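PDB 5C0Q: beta-N-acetylhexosaminidase from Thermotoga neapolitana, which probably catalyses the hydrolysis of terminal non-reducing N-acetyl-D-hexosamine residues from N-acetyl-beta-D-hexosaminides. Local coordinates for residues Leu44-Met49 with Gly323-Val328; Glu330-Cys335 with Ile446-Lys451; Arg337-Leu342 with Pro421-Ile426. All coordinates share one frame; numbering follows the deposited sequence.

The three contacts illustrate how a single linking segment can tie two domains together in steps. Interaction 1 packs its helix 324-331 against helix 42-52 of the barrel domain; interaction 2, about 14 Å away between centres, uses the residues just after that helix and strand 334-335 to join the edge of the C-terminal sheet. The zinc ion held by Glu327 and Glu330 belongs to both, and both touch the second subunit, whose Lys86 shares the other zinc of interaction 2. Interaction 3 is nested inside the loop closed by interaction 2, about 18 Å between centres, and reaches the same sheet. Interactions 1 and 3 do not touch, their nearest atoms being about 17 Å apart.

Interaction 1: Leu44-Met49 with Gly323-Val328; sequences LFLDFM and GLIAEV. With ZN (zinc ion), chain R.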
loop_
_atom_site.group_PDB
_atom_site.type_symbol
_atom_site.label_atom_id
_atom_site.label_comp_id
_atom_site.label_asym_id
_atom_site.label_seq_id
_atom_site.Cartn_x
_atom_site.Cartn_y
_atom_site.Cartn_z
ATOM N N LEU B 44 -4.287 -13.650 -3.943
ATOM C CA LEU B 44 -3.277 -14.706 -3.889
ATOM C C LEU B 44 -2.189 -14.419 -2.843
ATOM O O LEU B 44 -1.788 -15.294 -2.100
ATOM C CB LEU B 44 -2.624 -14.889 -5.247
ATOM C CG LEU B 44 -3.175 -15.942 -6.188
ATOM C CD1 LEU B 44 -2.132 -16.142 -7.210
ATOM C CD2 LEU B 44 -3.455 -17.222 -5.461
ATOM N N PHE B 45 -1.741 -13.175 -2.787
ATOM C CA PHE B 45 -0.813 -12.749 -1.766
ATOM C C PHE B 45 -1.326 -13.046 -0.351
ATOM O O PHE B 45 -0.621 -13.670 0.449
ATOM C CB PHE B 45 -0.532 -11.265 -1.950
ATOM C CG PHE B 45 0.235 -10.643 -0.837
ATOM C CD1 PHE B 45 1.516 -11.059 -0.547
ATOM C CD2 PHE B 45 -0.316 -9.619 -0.085
ATOM C CE1 PHE B 45 2.218 -10.482 0.490
ATOM C CE2 PHE B 45 0.395 -9.021 0.934
ATOM C CZ PHE B 45 1.647 -9.458 1.239
ATOM N N LEU B 46 -2.573 -12.638 -0.069
ATOM C CA LEU B 46 -3.173 -12.838 1.219
ATOM C C LEU B 46 -3.368 -14.287 1.558
ATOM O O LEU B 46 -3.055 -14.698 2.651
ATOM C CB LEU B 46 -4.491 -12.102 1.304
ATOM C CG LEU B 46 -4.343 -10.596 1.236
ATOM C CD1 LEU B 46 -5.655 -10.000 1.305
ATOM C CD2 LEU B 46 -3.428 -10.099 2.335
ATOM N N ASP B 47 -3.845 -15.076 0.611
ATOM C CA ASP B 47 -4.002 -16.481 0.856
ATOM C C ASP B 47 -2.649 -17.130 1.068
ATOM O O ASP B 47 -2.522 -18.003 1.895
ATOM C CB ASP B 47 -4.768 -17.169 -0.285
ATOM C CG ASP B 47 -5.295 -18.545 0.115
ATOM O OD1 ASP B 47 -5.695 -18.728 1.269
ATOM O OD2 ASP B 47 -5.330 -19.459 -0.700
ATOM N N PHE B 48 -1.644 -16.737 0.286
ATOM C CA PHE B 48 -0.269 -17.228 0.477
ATOM C C PHE B 48 0.250 -16.890 1.890
ATOM O O PHE B 48 0.731 -17.748 2.581
ATOM C CB PHE B 48 0.651 -16.658 -0.605
ATOM C CG PHE B 48 1.973 -17.365 -0.745
ATOM C CD1 PHE B 48 2.225 -18.546 -0.091
ATOM C CD2 PHE B 48 2.959 -16.839 -1.559
ATOM C CE1 PHE B 48 3.410 -19.164 -0.212
ATOM C CE2 PHE B 48 4.149 -17.472 -1.711
ATOM C CZ PHE B 48 4.381 -18.642 -1.037
ATOM N N MET B 49 0.102 -15.652 2.326
ATOM C CA MET B 49 0.523 -15.296 3.668
ATOM C C MET B 49 -0.232 -16.122 4.731
ATOM O O MET B 49 0.360 -16.608 5.686
ATOM C CB MET B 49 0.349 -13.818 3.918
ATOM C CG MET B 49 1.359 -12.938 3.186
ATOM S SD MET B 49 3.111 -13.213 3.640
ATOM C CE MET B 49 3.022 -13.043 5.379
ATOM N N GLY B 323 -2.385 -12.435 6.305
ATOM C CA GLY B 323 -3.211 -13.571 6.000
ATOM C C GLY B 323 -4.454 -13.716 6.850
ATOM O O GLY B 323 -5.287 -14.566 6.558
ATOM N N LEU B 324 -4.572 -12.901 7.897
ATOM C CA LEU B 324 -5.759 -12.900 8.726
ATOM C C LEU B 324 -6.937 -12.572 7.854
ATOM O O LEU B 324 -8.042 -13.087 8.055
ATOM C CB LEU B 324 -5.676 -11.886 9.875
ATOM C CG LEU B 324 -5.646 -10.405 9.505
ATOM C CD1 LEU B 324 -7.026 -9.792 9.585
ATOM C CD2 LEU B 324 -4.642 -9.603 10.348
ATOM N N ILE B 325 -6.679 -11.729 6.862
ATOM C CA ILE B 325 -7.704 -11.285 5.956
ATOM C C ILE B 325 -8.263 -12.442 5.172
ATOM O O ILE B 325 -9.473 -12.529 4.966
ATOM C CB ILE B 325 -7.171 -10.224 5.020
ATOM C CG1 ILE B 325 -6.863 -8.977 5.830
ATOM C CG2 ILE B 325 -8.150 -9.941 3.882
ATOM C CD1 ILE B 325 -6.110 -7.951 5.099
ATOM N N ALA B 326 -7.388 -13.354 4.788
ATOM C CA ALA B 326 -7.836 -14.528 4.065
ATOM C C ALA B 326 -8.661 -15.420 4.960
ATOM O O ALA B 326 -9.553 -16.062 4.455
ATOM C CB ALA B 326 -6.649 -15.314 3.443
ATOM N N GLU B 327 -8.378 -15.471 6.265
ATOM C CA GLU B 327 -9.186 -16.281 7.197
ATOM C C GLU B 327 -10.581 -15.682 7.402
ATOM O O GLU B 327 -11.551 -16.391 7.474
ATOM C CB GLU B 327 -8.517 -16.450 8.569
ATOM C CG GLU B 327 -7.672 -17.677 8.710
ATOM C CD GLU B 327 -8.424 -19.007 8.710
ATOM O OE1 GLU B 327 -9.272 -19.206 9.585
ATOM O OE2 GLU B 327 -8.128 -19.898 7.873
ATOM N N VAL B 328 -10.661 -14.370 7.513
ATOM C CA VAL B 328 -11.937 -13.725 7.685
ATOM C C VAL B 328 -12.817 -14.093 6.496
ATOM O O VAL B 328 -13.973 -14.476 6.680
ATOM C CB VAL B 328 -11.793 -12.197 7.834
ATOM C CG1 VAL B 328 -13.081 -11.532 7.717
ATOM C CG2 VAL B 328 -11.171 -11.867 9.141
HETATM ZN ZN ZN R . -8.477 -21.560 8.080
#
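Leu46 and Ile325 meet through their methyl groups, CD1 of the leucine lying 3.6 Å from CG2 of the isoleucine. The branch that does the touching in Ile325 is the one anti to its own backbone N, while CG1 sits beside that N (chi1 -67°). Next to this pair the backbones come close because the second segment offers small residues, Ala326 and Gly323, to the backbone of Leu46 and Asp47: Ala326 CB rests 3.7 Å from Leu46 O and 3.9 Å from Asp47 CA. Gly323 approaches nearer still, its CA making a CA-H...O contact of 3.5 Å with Leu46 O, and its N lies 3.9 Å from Met49 CB, the base of a side chain whose sulfur turns from the second helix. No conventional hydrogen bond crosses the interface.

The principle at work is packing of the linker helix 324-331 on helix 42-52 of the TIM-barrel domain: segments 44-49 and 324-328 cross at -98°, their axes 7.9 Å apart at closest approach. Further out, polar anchors fix the two partners. Asn321 bridges them, accepting from Gly323 N and donating to Met49 O, and the carboxylate of Asp47 is taken up by Tyr456 and Lys457 of helix 452-463. On a different side of the second helix, Glu327 OE2 binds a zinc ion together with Glu330, its OE1 being paired with Arg331. Phe91 of the second subunit packs on Glu327 and Val328.

Interaction 2: Glu330-Cys335 with Ile446-Lys451; sequences ERAIEC and ITHSTK. With ZN (zinc ion), chain N; ZN (zinc ion), chain R.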
loop_
_atom_site.group_PDB
_atom_site.type_symbol
_atom_site.label_atom_id
_atom_site.label_comp_id
_atom_site.label_asym_id
_atom_site.label_seq_id
_atom_site.Cartn_x
_atom_site.Cartn_y
_atom_site.Cartn_z
ATOM N N GLU B 330 -12.492 -16.620 4.366
ATOM C CA GLU B 330 -12.792 -18.036 4.392
ATOM C C GLU B 330 -13.949 -18.361 5.358
ATOM O O GLU B 330 -14.870 -19.094 5.034
ATOM C CB GLU B 330 -11.539 -18.799 4.783
ATOM C CG GLU B 330 -11.622 -20.323 4.747
ATOM C CD GLU B 330 -10.408 -20.997 5.405
ATOM O OE1 GLU B 330 -9.370 -21.222 4.722
ATOM O OE2 GLU B 330 -10.492 -21.271 6.633
ATOM N N ARG B 331 -13.886 -17.804 6.551
ATOM C CA ARG B 331 -14.797 -18.177 7.592
ATOM C C ARG B 331 -16.187 -17.527 7.427
ATOM O O ARG B 331 -17.127 -17.999 7.994
ATOM C CB ARG B 331 -14.158 -17.852 8.953
ATOM C CG ARG B 331 -13.363 -19.001 9.571
ATOM C CD ARG B 331 -12.051 -18.599 10.164
ATOM N NE ARG B 331 -12.103 -18.546 11.602
ATOM C CZ ARG B 331 -11.212 -19.021 12.466
ATOM N NH1 ARG B 331 -10.107 -19.591 12.078
ATOM N NH2 ARG B 331 -11.448 -18.893 13.754
ATOM N N ALA B 332 -16.300 -16.465 6.638
ATOM C CA ALA B 332 -17.551 -15.774 6.421
ATOM C C ALA B 332 -18.359 -16.378 5.292
ATOM O O ALA B 332 -19.356 -15.803 4.860
ATOM C CB ALA B 332 -17.311 -14.331 6.125
ATOM N N ILE B 333 -17.974 -17.554 4.838
ATOM C CA ILE B 333 -18.676 -18.175 3.741
ATOM C C ILE B 333 -19.633 -19.251 4.239
ATOM O O ILE B 333 -19.246 -20.129 4.990
ATOM C CB ILE B 333 -17.674 -18.725 2.727
ATOM C CG1 ILE B 333 -17.218 -17.545 1.872
ATOM C CG2 ILE B 333 -18.312 -19.772 1.832
ATOM C CD1 ILE B 333 -16.032 -17.752 1.254
ATOM N N GLU B 334 -20.907 -19.096 3.887
ATOM C CA GLU B 334 -21.954 -20.076 4.181
ATOM C C GLU B 334 -22.367 -20.708 2.819
ATOM O O GLU B 334 -22.481 -20.031 1.791
ATOM C CB GLU B 334 -23.179 -19.447 4.889
ATOM C CG GLU B 334 -22.944 -18.323 5.948
ATOM C CD GLU B 334 -24.272 -17.658 6.505
ATOM O OE1 GLU B 334 -24.227 -16.560 7.108
ATOM O OE2 GLU B 334 -25.392 -18.140 6.239
ATOM N N CYS B 335 -22.516 -22.010 2.774
ATOM C CA CYS B 335 -22.957 -22.613 1.536
ATOM C C CYS B 335 -23.973 -23.719 1.772
ATOM O O CYS B 335 -23.961 -24.360 2.806
ATOM C CB CYS B 335 -21.762 -23.128 0.769
ATOM S SG CYS B 335 -21.029 -24.417 1.651
ATOM N N ILE B 446 -23.287 -17.844 0.280
ATOM C CA ILE B 446 -23.267 -16.470 0.758
ATOM C C ILE B 446 -21.845 -16.086 1.134
ATOM O O ILE B 446 -21.212 -16.757 1.923
ATOM C CB ILE B 446 -24.194 -16.259 1.957
ATOM C CG1 ILE B 446 -25.618 -16.686 1.593
ATOM C CG2 ILE B 446 -24.121 -14.804 2.441
ATOM C CD1 ILE B 446 -26.498 -16.836 2.752
ATOM N N THR B 447 -21.344 -15.014 0.555
ATOM C CA THR B 447 -19.982 -14.591 0.788
ATOM C C THR B 447 -19.867 -13.489 1.796
ATOM O O THR B 447 -18.825 -13.314 2.387
ATOM C CB THR B 447 -19.324 -14.094 -0.475
ATOM O OG1 THR B 447 -20.215 -13.170 -1.103
ATOM C CG2 THR B 447 -19.024 -15.230 -1.405
ATOM N N HIS B 448 -20.918 -12.696 1.916
ATOM C CA HIS B 448 -20.934 -11.526 2.776
ATOM C C HIS B 448 -19.973 -10.460 2.293
ATOM O O HIS B 448 -19.673 -9.541 3.033
ATOM C CB HIS B 448 -20.602 -11.876 4.233
ATOM C CG HIS B 448 -21.522 -12.877 4.847
ATOM N ND1 HIS B 448 -21.162 -14.189 5.057
ATOM C CD2 HIS B 448 -22.799 -12.764 5.277
ATOM C CE1 HIS B 448 -22.168 -14.832 5.615
ATOM N NE2 HIS B 448 -23.171 -13.989 5.765
ATOM N N SER B 449 -19.508 -10.580 1.052
ATOM C CA SER B 449 -18.543 -9.636 0.497
ATOM C C SER B 449 -18.413 -9.716 -1.016
ATOM O O SER B 449 -18.577 -10.757 -1.593
ATOM C CB SER B 449 -17.178 -9.885 1.134
ATOM O OG SER B 449 -16.204 -9.018 0.629
ATOM N N THR B 450 -18.106 -8.602 -1.648
ATOM C CA THR B 450 -17.795 -8.594 -3.064
ATOM C C THR B 450 -16.289 -8.749 -3.380
ATOM O O THR B 450 -15.900 -8.772 -4.534
ATOM C CB THR B 450 -18.263 -7.308 -3.712
ATOM O OG1 THR B 450 -17.624 -6.215 -3.054
ATOM C CG2 THR B 450 -19.759 -7.148 -3.571
ATOM N N LYS B 451 -15.451 -8.862 -2.370
ATOM C CA LYS B 451 -14.025 -8.798 -2.588
ATOM C C LYS B 451 -13.452 -10.049 -3.233
ATOM O O LYS B 451 -13.871 -11.163 -2.923
ATOM C CB LYS B 451 -13.293 -8.542 -1.271
ATOM C CG LYS B 451 -13.658 -7.254 -0.619
ATOM C CD LYS B 451 -13.345 -6.091 -1.453
ATOM C CE LYS B 451 -13.426 -4.881 -0.621
ATOM N NZ LYS B 451 -13.380 -3.638 -1.382
HETATM ZN ZN ZN N . -25.207 -14.378 6.869
HETATM ZN ZN ZN R . -8.477 -21.560 8.080
#
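Ile446 and Glu334 form an antiparallel hydrogen-bonded pair, adding the short strand 334-335 to the edge of the C-terminal mixed sheet. Ile446 N donates to Glu334 O (2.8 Å), and Glu334 N returns a bond to Ile446 O at 3.1 Å. The same Ile446 O receives a CA-H...O contact from Ile333. Thr447 then turns the chain out of the sheet; its OG1 donates to Ser449 O, and its CA lies 4.2 Å from Ile333 CG1. His448, with positive phi, swings its ring back toward the strand, with Ile446 CG2 over the centre of one face. Its ND1 donates to Ala332 O, although the modelled length is too short to be trusted in detail. The other ring nitrogen, His448 NE2, binds a zinc ion at 2.4 Å. Glu334, its chain extended beyond CG (chi2 174°), carries OE1 out to the same ion, its carboxylate turned 48° from the ring. Lys86 NZ of the second subunit completes this intersubunit site. Farther along, Ser449 OG is hydrogen-bonded to Pro79 O of that subunit, and it closes an ST turn just before helix 452-463 by accepting from Lys451 N at 3.1 Å, with an angle of 168° at the hydrogen.

Interaction 3: Arg337-Leu342 with Pro421-Ile426; sequences RMRKEL and PSDRTI
Arg339 reaches across to Asp423 by a salt bridge that is weak in geometry: Arg339 NH2 stands 3.4 Å from Asp423 OD2, the angle at the hydrogen is 141°, and the guanidinium and carboxylate planes are turned 68° apart. NH2 is also modelled implausibly close to the Asp423 backbone carbonyl, so its exact place is doubtful and the bridge is best read as an approximate pairing. A bend at chi3 (-96°) turns the guanidinium out of the line of its aliphatic chain. Leu342 CD1 lies over one face of that group, offset toward its rim, and also approaches Asp423 O at 3.8 Å; CD2 of the same leucine packs against Arg424 CB.

Pro421 O is clearly satisfied: it takes two donors, Arg424 N at 2.9 Å and Thr425 OG1 at 3.0 Å, which come from opposite faces of its carbonyl plane; the hydroxyl stands well above that plane. The first of these bonds closes a type I beta turn from Pro421 to Arg424. Pro421 CB lies over the centre of the Arg424 guanidinium, which points away from the first segment to a salt bridge with Asp396. On the other segment, Leu342 N donates to Arg339 O at 3.1 Å, and the backbone of Met338 is hydrogen-bonded to that of Cys466.

Deeper in, polar groups give way to an apolar contact, with Met338 SD 3.9 Å from Ile426 CD1 and Leu462 of helix 452-463 touching both residues. Ile426 is hydrogen-bonded through its backbone to strand 399-404. The whole is packing of a connecting loop over the start of an inner, parallel strand, in an alpha/beta domain whose mixed sheet is flanked by helices.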
loop_
_atom_site.group_PDB
_atom_site.type_symbol
_atom_site.label_atom_id
_atom_site.label_comp_id
_atom_site.label_asym_id
_atom_site.label_seq_id
_atom_site.Cartn_x
_atom_site.Cartn_y
_atom_site.Cartn_z
ATOM N N ARG B 337 -25.496 -27.539 0.367
ATOM C CA ARG B 337 -24.803 -28.730 -0.072
ATOM C C ARG B 337 -24.842 -28.781 -1.605
ATOM O O ARG B 337 -25.876 -28.531 -2.233
ATOM C CB ARG B 337 -25.450 -29.976 0.539
ATOM C CG ARG B 337 -24.685 -31.215 0.217
ATOM C CD ARG B 337 -23.315 -31.019 0.837
ATOM N NE ARG B 337 -22.415 -32.161 0.741
ATOM C CZ ARG B 337 -21.192 -32.157 1.260
ATOM N NH1 ARG B 337 -20.771 -31.097 1.947
ATOM N NH2 ARG B 337 -20.404 -33.215 1.128
ATOM N N MET B 338 -23.693 -29.118 -2.185
ATOM C CA MET B 338 -23.446 -29.070 -3.625
ATOM C C MET B 338 -23.062 -30.423 -4.172
ATOM O O MET B 338 -22.385 -31.177 -3.503
ATOM C CB MET B 338 -22.327 -28.082 -3.929
ATOM C CG MET B 338 -22.424 -26.783 -3.193
ATOM S SD MET B 338 -23.804 -25.812 -3.768
ATOM C CE MET B 338 -23.578 -24.322 -2.818
ATOM N N ARG B 339 -23.478 -30.753 -5.380
ATOM C CA ARG B 339 -23.081 -32.051 -5.901
ATOM C C ARG B 339 -21.715 -31.986 -6.550
ATOM O O ARG B 339 -21.511 -31.206 -7.473
ATOM C CB ARG B 339 -24.085 -32.602 -6.904
ATOM C CG ARG B 339 -25.504 -32.594 -6.425
ATOM C CD ARG B 339 -26.425 -32.962 -7.562
ATOM N NE ARG B 339 -26.990 -31.804 -8.240
ATOM C CZ ARG B 339 -27.424 -31.837 -9.491
ATOM N NH1 ARG B 339 -27.319 -32.963 -10.185
ATOM N NH2 ARG B 339 -27.940 -30.750 -10.054
ATOM N N LYS B 340 -20.780 -32.779 -6.035
ATOM C CA LYS B 340 -19.451 -32.940 -6.628
ATOM C C LYS B 340 -19.419 -32.997 -8.144
ATOM O O LYS B 340 -18.681 -32.270 -8.802
ATOM C CB LYS B 340 -18.815 -34.252 -6.127
ATOM C CG LYS B 340 -18.119 -34.237 -4.771
ATOM C CD LYS B 340 -16.730 -33.599 -4.888
ATOM C CE LYS B 340 -16.194 -33.176 -3.532
ATOM N NZ LYS B 340 -14.753 -32.836 -3.564
ATOM N N GLU B 341 -20.301 -33.829 -8.672
ATOM C CA GLU B 341 -20.344 -34.194 -10.080
ATOM C C GLU B 341 -20.664 -33.036 -11.015
ATOM O O GLU B 341 -20.322 -33.064 -12.191
ATOM C CB GLU B 341 -21.378 -35.298 -10.272
ATOM C CG GLU B 341 -22.635 -35.120 -9.393
ATOM C CD GLU B 341 -22.489 -35.564 -7.923
ATOM O OE1 GLU B 341 -21.353 -35.831 -7.462
ATOM O OE2 GLU B 341 -23.532 -35.601 -7.224
ATOM N N LEU B 342 -21.297 -31.998 -10.500
ATOM C CA LEU B 342 -21.471 -30.797 -11.295
ATOM C C LEU B 342 -20.177 -30.020 -11.557
ATOM O O LEU B 342 -20.045 -29.349 -12.573
ATOM C CB LEU B 342 -22.460 -29.877 -10.588
ATOM C CG LEU B 342 -23.934 -30.204 -10.817
ATOM C CD1 LEU B 342 -24.767 -29.532 -9.743
ATOM C CD2 LEU B 342 -24.378 -29.779 -12.195
ATOM N N PRO B 421 -32.168 -22.708 -14.568
ATOM C CA PRO B 421 -32.362 -24.108 -14.222
ATOM C C PRO B 421 -31.765 -24.489 -12.894
ATOM O O PRO B 421 -30.565 -24.660 -12.734
ATOM C CB PRO B 421 -31.661 -24.851 -15.361
ATOM C CG PRO B 421 -30.765 -23.872 -15.948
ATOM C CD PRO B 421 -31.418 -22.554 -15.819
ATOM N N SER B 422 -32.640 -24.722 -11.951
ATOM C CA SER B 422 -32.267 -24.890 -10.573
ATOM C C SER B 422 -31.391 -26.129 -10.374
ATOM O O SER B 422 -30.712 -26.277 -9.374
ATOM C CB SER B 422 -33.544 -25.002 -9.739
ATOM O OG SER B 422 -33.309 -25.766 -8.580
ATOM N N ASP B 423 -31.323 -26.969 -11.382
ATOM C CA ASP B 423 -30.601 -28.216 -11.269
ATOM C C ASP B 423 -29.094 -28.012 -11.513
ATOM O O ASP B 423 -28.262 -28.834 -11.159
ATOM C CB ASP B 423 -31.182 -29.175 -12.316
ATOM C CG ASP B 423 -31.177 -30.616 -11.875
ATOM O OD1 ASP B 423 -32.072 -30.983 -11.072
ATOM O OD2 ASP B 423 -30.314 -31.390 -12.348
ATOM N N ARG B 424 -28.753 -26.874 -12.091
ATOM C CA ARG B 424 -27.397 -26.657 -12.505
ATOM C C ARG B 424 -26.955 -25.179 -12.401
ATOM O O ARG B 424 -26.072 -24.726 -13.129
ATOM C CB ARG B 424 -27.235 -27.247 -13.918
ATOM C CG ARG B 424 -27.961 -26.561 -15.007
ATOM C CD ARG B 424 -28.068 -27.455 -16.222
ATOM N NE ARG B 424 -29.034 -26.917 -17.169
ATOM C CZ ARG B 424 -30.303 -27.291 -17.232
ATOM N NH1 ARG B 424 -30.754 -28.239 -16.422
ATOM N NH2 ARG B 424 -31.115 -26.719 -18.109
ATOM N N THR B 425 -27.618 -24.442 -11.507
ATOM C CA THR B 425 -27.272 -23.063 -11.184
ATOM C C THR B 425 -26.829 -22.932 -9.744
ATOM O O THR B 425 -27.430 -23.502 -8.868
ATOM C CB THR B 425 -28.433 -22.109 -11.395
ATOM O OG1 THR B 425 -28.837 -22.163 -12.761
ATOM C CG2 THR B 425 -28.005 -20.693 -11.083
ATOM N N ILE B 426 -25.733 -22.227 -9.495
ATOM C CA ILE B 426 -25.398 -21.881 -8.131
ATOM C C ILE B 426 -25.490 -20.383 -7.954
ATOM O O ILE B 426 -24.925 -19.623 -8.735
ATOM C CB ILE B 426 -24.027 -22.391 -7.740
ATOM C CG1 ILE B 426 -23.967 -23.877 -8.008
ATOM C CG2 ILE B 426 -23.810 -22.220 -6.274
ATOM C CD1 ILE B 426 -22.798 -24.535 -7.352
#